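Extracellular ligand-binding receptor (Desulfitobacterium hafniense, PDB 4Q6B) binds leucine and probably serves as the extracellular substrate-binding component of an ABC amino-acid transporter. Local coordinates at residues E250-Q261 and V342-Y353. Numbering follows the deposited sequence.
Sequences EGLLVGSFFNPQ and VLKKMKDGRFEY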
loop_
_atom_site.group_PDB
_atom_site.type_symbol
_atom_site.label_atom_id
_atom_site.label_comp_id
_atom_site.label_asym_id
_atom_site.label_seq_id
_atom_site.Cartn_x
_atom_site.Cartn_y
_atom_site.Cartn_z
ATOM N N GLU A 250 9.601 18.752 -5.807
ATOM C CA GLU A 250 8.524 19.653 -6.228
ATOM C C GLU A 250 7.860 19.158 -7.523
ATOM O O GLU A 250 8.531 18.974 -8.554
ATOM C CB GLU A 250 9.078 21.082 -6.412
ATOM C CG GLU A 250 8.022 22.190 -6.608
ATOM C CD GLU A 250 7.200 22.453 -5.344
ATOM O OE1 GLU A 250 7.633 22.025 -4.248
ATOM O OE2 GLU A 250 6.115 23.070 -5.441
ATOM N N GLY A 251 6.557 18.915 -7.446
ATOM C CA GLY A 251 5.778 18.521 -8.602
ATOM C C GLY A 251 5.696 17.021 -8.819
ATOM O O GLY A 251 4.941 16.577 -9.692
ATOM N N LEU A 252 6.435 16.237 -8.029
ATOM C CA LEU A 252 6.276 14.770 -8.069
ATOM C C LEU A 252 4.836 14.301 -7.854
ATOM O O LEU A 252 4.185 14.699 -6.884
ATOM C CB LEU A 252 7.200 14.109 -7.053
ATOM C CG LEU A 252 7.122 12.574 -6.949
ATOM C CD1 LEU A 252 7.755 11.903 -8.155
ATOM C CD2 LEU A 252 7.799 12.077 -5.646
ATOM N N LEU A 253 4.331 13.463 -8.759
ATOM C CA LEU A 253 3.009 12.887 -8.593
ATOM C C LEU A 253 3.150 11.462 -8.070
ATOM O O LEU A 253 3.911 10.670 -8.641
ATOM C CB LEU A 253 2.240 12.888 -9.926
ATOM C CG LEU A 253 0.810 12.327 -9.855
ATOM C CD1 LEU A 253 -0.126 13.267 -9.066
ATOM C CD2 LEU A 253 0.269 12.103 -11.297
ATOM N N VAL A 254 2.405 11.147 -7.011
ATOM C CA VAL A 254 2.473 9.852 -6.366
ATOM C C VAL A 254 1.109 9.161 -6.347
ATOM O O VAL A 254 0.133 9.739 -5.940
ATOM C CB VAL A 254 2.992 10.009 -4.927
ATOM C CG1 VAL A 254 2.939 8.689 -4.180
ATOM C CG2 VAL A 254 4.407 10.577 -4.948
ATOM N N GLY A 255 1.075 7.919 -6.794
ATOM C CA GLY A 255 -0.139 7.146 -6.736
ATOM C C GLY A 255 -0.107 6.354 -5.446
ATOM O O GLY A 255 0.766 5.556 -5.220
ATOM N N SER A 256 -1.100 6.585 -4.609
ATOM C CA SER A 256 -1.082 6.091 -3.252
ATOM C C SER A 256 -2.500 5.913 -2.789
ATOM O O SER A 256 -3.365 5.660 -3.588
ATOM C CB SER A 256 -0.326 7.035 -2.330
ATOM O OG SER A 256 -0.081 6.410 -1.097
ATOM N N PHE A 257 -2.687 5.960 -1.483
ATOM C CA PHE A 257 -3.992 5.835 -0.861
ATOM C C PHE A 257 -4.057 6.665 0.431
ATOM O O PHE A 257 -3.046 7.080 0.960
ATOM C CB PHE A 257 -4.309 4.368 -0.588
ATOM C CG PHE A 257 -3.268 3.686 0.230
ATOM C CD1 PHE A 257 -2.277 2.954 -0.365
ATOM C CD2 PHE A 257 -3.272 3.806 1.603
ATOM C CE1 PHE A 257 -1.299 2.346 0.392
ATOM C CE2 PHE A 257 -2.303 3.205 2.357
ATOM C CZ PHE A 257 -1.320 2.471 1.754
ATOM N N PHE A 258 -5.276 6.928 0.883
ATOM C CA PHE A 258 -5.582 7.760 2.038
ATOM C C PHE A 258 -5.524 9.248 1.717
ATOM O O PHE A 258 -4.483 9.784 1.411
ATOM C CB PHE A 258 -4.765 7.454 3.300
ATOM C CG PHE A 258 -5.170 8.295 4.482
ATOM C CD1 PHE A 258 -6.476 8.290 4.926
ATOM C CD2 PHE A 258 -4.263 9.113 5.117
ATOM C CE1 PHE A 258 -6.870 9.073 5.987
ATOM C CE2 PHE A 258 -4.641 9.884 6.184
ATOM C CZ PHE A 258 -5.947 9.865 6.618
ATOM N N ASN A 259 -6.671 9.895 1.799
ATOM C CA ASN A 259 -6.742 11.353 1.628
ATOM C C ASN A 259 -7.245 11.951 2.932
ATOM O O ASN A 259 -8.427 11.801 3.266
ATOM C CB ASN A 259 -7.707 11.674 0.506
ATOM C CG ASN A 259 -7.834 13.170 0.267
ATOM O OD1 ASN A 259 -7.295 13.987 1.042
ATOM N ND2 ASN A 259 -8.533 13.540 -0.803
ATOM N N PRO A 260 -6.372 12.633 3.688
ATOM C CA PRO A 260 -6.806 13.183 4.973
ATOM C C PRO A 260 -7.704 14.397 4.831
ATOM O O PRO A 260 -8.218 14.884 5.840
ATOM C CB PRO A 260 -5.494 13.579 5.651
ATOM C CG PRO A 260 -4.527 13.794 4.514
ATOM C CD PRO A 260 -4.947 12.903 3.393
ATOM N N GLN A 261 -7.828 14.904 3.606
ATOM C CA GLN A 261 -8.722 16.018 3.291
ATOM C C GLN A 261 -10.040 15.530 2.679
ATOM O O GLN A 261 -10.826 16.359 2.199
ATOM C CB GLN A 261 -8.049 17.050 2.353
ATOM C CG GLN A 261 -6.816 17.666 2.959
ATOM C CD GLN A 261 -6.153 18.725 2.070
ATOM O OE1 GLN A 261 -6.533 18.933 0.895
ATOM N NE2 GLN A 261 -5.165 19.387 2.624
ATOM N N VAL A 342 -5.530 7.331 -4.219
ATOM C CA VAL A 342 -5.493 8.792 -4.042
ATOM C C VAL A 342 -4.222 9.297 -4.713
ATOM O O VAL A 342 -3.124 8.771 -4.439
ATOM C CB VAL A 342 -5.444 9.111 -2.531
ATOM C CG1 VAL A 342 -5.247 10.636 -2.255
ATOM C CG2 VAL A 342 -6.712 8.622 -1.826
ATOM N N LEU A 343 -4.361 10.233 -5.631
ATOM C CA LEU A 343 -3.196 10.819 -6.306
ATOM C C LEU A 343 -2.739 12.039 -5.501
ATOM O O LEU A 343 -3.547 12.889 -5.071
ATOM C CB LEU A 343 -3.532 11.208 -7.737
ATOM C CG LEU A 343 -4.072 10.071 -8.613
ATOM C CD1 LEU A 343 -4.097 10.502 -10.086
ATOM C CD2 LEU A 343 -3.208 8.852 -8.484
ATOM N N LYS A 344 -1.431 12.117 -5.290
ATOM C CA LYS A 344 -0.857 13.116 -4.378
ATOM C C LYS A 344 0.264 13.806 -5.090
ATOM O O LYS A 344 1.114 13.131 -5.644
ATOM C CB LYS A 344 -0.281 12.379 -3.162
ATOM C CG LYS A 344 -1.323 11.529 -2.420
ATOM C CD LYS A 344 -0.836 11.037 -1.071
ATOM C CE LYS A 344 -1.924 10.149 -0.458
ATOM N NZ LYS A 344 -1.541 9.622 0.862
ATOM N N LYS A 345 0.272 15.137 -5.095
ATOM C CA LYS A 345 1.297 15.909 -5.794
ATOM C C LYS A 345 2.071 16.788 -4.797
ATOM O O LYS A 345 1.471 17.536 -4.010
ATOM C CB LYS A 345 0.670 16.755 -6.897
ATOM C CG LYS A 345 1.671 17.378 -7.876
ATOM C CD LYS A 345 0.914 18.012 -9.022
ATOM C CE LYS A 345 1.835 18.521 -10.109
ATOM N NZ LYS A 345 2.539 17.395 -10.782
HETATM N N MSE A 346 3.403 16.700 -4.844
HETATM C CA MSE A 346 4.276 17.508 -3.991
HETATM C C MSE A 346 4.242 18.982 -4.360
HETATM O O MSE A 346 4.550 19.381 -5.490
HETATM C CB MSE A 346 5.723 17.000 -4.057
HETATM C CG MSE A 346 5.948 15.680 -3.356
HETATM SE SE MSE A 346 5.894 15.855 -1.397
HETATM C CE MSE A 346 7.378 17.013 -1.234
ATOM N N LYS A 347 3.816 19.801 -3.400
ATOM C CA LYS A 347 3.899 21.248 -3.536
ATOM C C LYS A 347 4.416 21.810 -2.213
ATOM O O LYS A 347 3.779 21.654 -1.164
ATOM C CB LYS A 347 2.557 21.879 -3.928
ATOM C CG LYS A 347 2.691 23.330 -4.376
ATOM C CD LYS A 347 1.369 23.890 -4.912
ATOM C CE LYS A 347 0.675 24.820 -3.905
ATOM N NZ LYS A 347 -0.815 24.810 -4.071
ATOM N N ASP A 348 5.597 22.422 -2.281
ATOM C CA ASP A 348 6.260 22.980 -1.112
ATOM C C ASP A 348 6.393 21.969 0.028
ATOM O O ASP A 348 5.976 22.230 1.155
ATOM C CB ASP A 348 5.529 24.241 -0.662
ATOM C CG ASP A 348 5.389 25.255 -1.789
ATOM O OD1 ASP A 348 6.363 25.430 -2.564
ATOM O OD2 ASP A 348 4.305 25.871 -1.905
ATOM N N GLY A 349 6.965 20.805 -0.272
ATOM C CA GLY A 349 7.222 19.809 0.750
ATOM C C GLY A 349 5.975 19.137 1.287
ATOM O O GLY A 349 6.043 18.308 2.203
ATOM N N ARG A 350 4.823 19.479 0.720
ATOM C CA ARG A 350 3.575 18.883 1.185
ATOM C C ARG A 350 2.834 18.266 0.004
ATOM O O ARG A 350 2.894 18.812 -1.102
ATOM C CB ARG A 350 2.700 19.957 1.861
ATOM C CG ARG A 350 3.423 20.744 2.978
ATOM C CD ARG A 350 2.520 21.768 3.686
ATOM N NE ARG A 350 3.260 22.659 4.586
ATOM C CZ ARG A 350 3.998 23.687 4.176
ATOM N NH1 ARG A 350 4.111 23.930 2.876
ATOM N NH2 ARG A 350 4.636 24.473 5.048
ATOM N N PHE A 351 2.123 17.167 0.245
ATOM C CA PHE A 351 1.233 16.603 -0.767
ATOM C C PHE A 351 -0.050 17.437 -0.841
ATOM O O PHE A 351 -0.656 17.766 0.192
ATOM C CB PHE A 351 0.872 15.149 -0.458
ATOM C CG PHE A 351 1.927 14.145 -0.855
ATOM C CD1 PHE A 351 2.612 14.273 -2.057
ATOM C CD2 PHE A 351 2.205 13.048 -0.034
ATOM C CE1 PHE A 351 3.578 13.346 -2.431
ATOM C CE2 PHE A 351 3.175 12.108 -0.401
ATOM C CZ PHE A 351 3.862 12.263 -1.601
ATOM N N GLU A 352 -0.433 17.816 -2.057
ATOM C CA GLU A 352 -1.801 18.255 -2.314
ATOM C C GLU A 352 -2.589 17.086 -2.902
ATOM O O GLU A 352 -2.024 16.149 -3.496
ATOM C CB GLU A 352 -1.845 19.467 -3.225
ATOM C CG GLU A 352 -1.787 19.179 -4.711
ATOM C CD GLU A 352 -2.031 20.450 -5.549
ATOM O OE1 GLU A 352 -1.048 21.035 -6.076
ATOM O OE2 GLU A 352 -3.210 20.865 -5.678
ATOM N N TYR A 353 -3.897 17.109 -2.723
ATOM C CA TYR A 353 -4.670 15.906 -3.017
ATOM C C TYR A 353 -5.576 16.126 -4.199
ATOM O O TYR A 353 -6.462 16.982 -4.162
ATOM C CB TYR A 353 -5.465 15.451 -1.778
ATOM C CG TYR A 353 -4.555 15.130 -0.648
ATOM C CD1 TYR A 353 -3.925 13.905 -0.595
ATOM C CD2 TYR A 353 -4.244 16.083 0.318
ATOM C CE1 TYR A 353 -3.053 13.603 0.405
ATOM C CE2 TYR A 353 -3.368 15.787 1.353
ATOM C CZ TYR A 353 -2.755 14.562 1.362
ATOM O OH TYR A 353 -1.880 14.247 2.360
HETATM O O HOH W 1 -8.971 16.267 -2.065
HETATM O O HOH W 2 -5.065 19.401 -1.471
#
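V254 and S256 form antiparallel hydrogen-bonded pairs with K344 and V342, and strands 253-257 and 342-347 run at 151° to each other. The extended K344 side chain stands off the sheet on the side of V254 and S256. Its NZ donates to F258 O in the carbonyl plane and to F257 O from above the plane, both at 3.0 Å. The same ammonium forms a salt bridge with D234, which also accepts from S256 OG.

P260 CD makes a CH-pi contact 3.8 Å from the centroid of the Y353 ring. With CG anti to the backbone N (chi1 180°), N259 lays its amide over the same face, the two planes 22° apart. Its OD1 accepts from Q261 N in an Asx turn. Losing the Y353 ring to an alanine is likely to leave P260 and N259 without the face they rest on. At the other end, E250 OE1 takes D348 N through its syn lone pair, at the type I' turn K347-R350.

The arrangement is a C-terminal beta hairpin whose first strand pairs antiparallel with 253-257, the last parallel strand, and whose second, 350-353, edges the mixed sheet of a periplasmic binding protein lobe.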